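Lmo0794 protein (Listeria monocytogenes, PDB 3EW7) is of uncharacterised function but probably binds NAD(P) and may act as an oxidoreductase. Local coordinates at residues A[14-19]-A[193-198]. The protein carries 3 engineered substitutions. Numbering follows the deposited sequence.
Sequences SRILEE and AVLDEI
Ile16 and Val194 meet through methyl groups, their side chains crossing at about a right angle. The delta methyl of Ile16 lies against both branches of the valine, with Ile16 CD1 3.9 Å from Val194 CG1 and 4.0 Å from Val194 CG2. Ile16 CG2 also approaches Leu195, 4.2 Å from its CD1. Val194 CG1 stands anti to the backbone N (chi1 165°), which carries it to the isoleucine methyls.

Leu195 places CD1 between Ile16 and the aliphatic part of Glu19, 3.7 Å from Glu19 CG, while Leu195 CD2 lies against the Glu19 carbonyl group, 3.8 Å from Glu19 O.

The two helices, 11-22 and 187-199, pack beside each other on a parallel sheet with the strand order 3-2-1-4-5-6-7 of a Rossmann fold. Helix 11-22 follows the first strand, 2-6, and helix 187-199 precedes the last, 207-209. The axes of the short segments 14-19 and 193-198 come within 9.7 Å of each other, and their N-to-C directions differ by 53°. Beneath them, Ile16 and Ile198 both touch Val66 of strand 64-67.

The carboxylate of Glu19 turns to a charged partner, Arg23, which Leu195 also touches. The bend at chi2 (62°) takes this carboxylate off the line of CB and CG, which stay on Leu195, and OE2 forms a salt bridge with Arg23 NH1. Asp196 OD1 pairs with NH2 of the same arginine, whose guanidinium thus links acidic side chains from both helices.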
loop_
_atom_site.group_PDB
_atom_site.type_symbol
_atom_site.label_atom_id
_atom_site.label_comp_id
_atom_site.label_asym_id
_atom_site.label_seq_id
_atom_site.Cartn_x
_atom_site.Cartn_y
_atom_site.Cartn_z
ATOM N N SER A 14 5.103 4.505 -6.190
ATOM C CA SER A 14 6.217 5.395 -6.457
ATOM C C SER A 14 5.954 6.822 -5.954
ATOM O O SER A 14 6.836 7.460 -5.352
ATOM C CB SER A 14 6.496 5.404 -7.957
ATOM O OG SER A 14 7.853 5.703 -8.206
ATOM N N ARG A 15 4.747 7.323 -6.201
ATOM C CA ARG A 15 4.397 8.672 -5.774
ATOM C C ARG A 15 4.101 8.643 -4.294
ATOM O O ARG A 15 4.593 9.480 -3.545
ATOM C CB ARG A 15 3.153 9.196 -6.499
ATOM C CG ARG A 15 2.831 8.518 -7.818
ATOM C CD ARG A 15 3.535 9.142 -9.019
ATOM N NE ARG A 15 4.296 10.343 -8.679
ATOM C CZ ARG A 15 5.626 10.406 -8.655
ATOM N NH1 ARG A 15 6.355 9.331 -8.950
ATOM N NH2 ARG A 15 6.224 11.547 -8.339
ATOM N N ILE A 16 3.285 7.682 -3.874
ATOM C CA ILE A 16 2.950 7.576 -2.471
ATOM C C ILE A 16 4.229 7.753 -1.671
ATOM O O ILE A 16 4.249 8.427 -0.643
ATOM C CB ILE A 16 2.310 6.228 -2.154
ATOM C CG1 ILE A 16 0.916 6.179 -2.792
ATOM C CG2 ILE A 16 2.233 6.026 -0.650
ATOM C CD1 ILE A 16 0.088 4.968 -2.413
ATOM N N LEU A 17 5.313 7.184 -2.171
ATOM C CA LEU A 17 6.584 7.303 -1.485
ATOM C C LEU A 17 7.097 8.724 -1.545
ATOM O O LEU A 17 7.471 9.284 -0.514
ATOM C CB LEU A 17 7.616 6.342 -2.082
ATOM C CG LEU A 17 9.018 6.461 -1.473
ATOM C CD1 LEU A 17 9.688 5.098 -1.343
ATOM C CD2 LEU A 17 9.844 7.416 -2.333
ATOM N N GLU A 18 7.126 9.309 -2.742
ATOM C CA GLU A 18 7.596 10.693 -2.888
ATOM C C GLU A 18 6.838 11.625 -1.952
ATOM O O GLU A 18 7.437 12.296 -1.117
ATOM C CB GLU A 18 7.436 11.190 -4.336
ATOM C CG GLU A 18 8.547 10.748 -5.290
ATOM C CD GLU A 18 9.946 11.030 -4.738
ATOM O OE1 GLU A 18 10.212 12.186 -4.325
ATOM O OE2 GLU A 18 10.779 10.091 -4.721
ATOM N N GLU A 19 5.515 11.646 -2.111
ATOM C CA GLU A 19 4.607 12.460 -1.301
ATOM C C GLU A 19 4.904 12.270 0.183
ATOM O O GLU A 19 4.917 13.232 0.955
ATOM C CB GLU A 19 3.154 12.058 -1.592
ATOM C CG GLU A 19 2.098 12.890 -0.885
ATOM C CD GLU A 19 2.138 14.346 -1.299
ATOM O OE1 GLU A 19 2.410 14.604 -2.487
ATOM O OE2 GLU A 19 1.887 15.227 -0.450
ATOM N N ALA A 193 -4.058 12.213 -1.326
ATOM C CA ALA A 193 -5.195 11.713 -0.579
ATOM C C ALA A 193 -4.664 10.631 0.354
ATOM O O ALA A 193 -4.892 10.688 1.559
ATOM C CB ALA A 193 -6.236 11.121 -1.531
ATOM N N VAL A 194 -3.944 9.656 -0.207
ATOM C CA VAL A 194 -3.392 8.559 0.587
ATOM C C VAL A 194 -2.667 9.094 1.821
ATOM O O VAL A 194 -2.961 8.695 2.948
ATOM C CB VAL A 194 -2.418 7.668 -0.257
ATOM C CG1 VAL A 194 -1.591 6.773 0.652
ATOM C CG2 VAL A 194 -3.214 6.788 -1.216
ATOM N N LEU A 195 -1.740 10.021 1.638
ATOM C CA LEU A 195 -1.025 10.581 2.761
ATOM C C LEU A 195 -1.881 11.441 3.696
ATOM O O LEU A 195 -1.511 11.640 4.854
ATOM C CB LEU A 195 0.186 11.355 2.275
ATOM C CG LEU A 195 1.368 10.413 2.452
ATOM C CD1 LEU A 195 1.734 9.772 1.132
ATOM C CD2 LEU A 195 2.526 11.184 3.035
ATOM N N ASP A 196 -3.010 11.952 3.208
ATOM C CA ASP A 196 -3.899 12.737 4.053
ATOM C C ASP A 196 -4.514 11.784 5.082
ATOM O O ASP A 196 -4.511 12.062 6.285
ATOM C CB ASP A 196 -5.026 13.385 3.234
ATOM C CG ASP A 196 -4.600 14.688 2.587
ATOM O OD1 ASP A 196 -3.649 15.315 3.108
ATOM O OD2 ASP A 196 -5.217 15.087 1.568
ATOM N N GLU A 197 -5.023 10.664 4.569
ATOM C CA GLU A 197 -5.648 9.633 5.364
ATOM C C GLU A 197 -4.651 9.055 6.420
ATOM O O GLU A 197 -5.082 8.636 7.498
ATOM C CB GLU A 197 -6.176 8.508 4.459
ATOM C CG GLU A 197 -6.873 7.408 5.212
ATOM C CD GLU A 197 -7.935 7.948 6.151
ATOM O OE1 GLU A 197 -8.482 9.043 5.879
ATOM O OE2 GLU A 197 -8.234 7.269 7.154
ATOM N N ILE A 198 -3.342 9.081 6.130
ATOM C CA ILE A 198 -2.311 8.569 7.023
ATOM C C ILE A 198 -2.045 9.547 8.186
ATOM O O ILE A 198 -1.866 9.142 9.362
ATOM C CB ILE A 198 -1.024 8.348 6.249
ATOM C CG1 ILE A 198 -1.139 7.129 5.345
ATOM C CG2 ILE A 198 0.133 8.206 7.188
ATOM C CD1 ILE A 198 0.088 6.811 4.528
#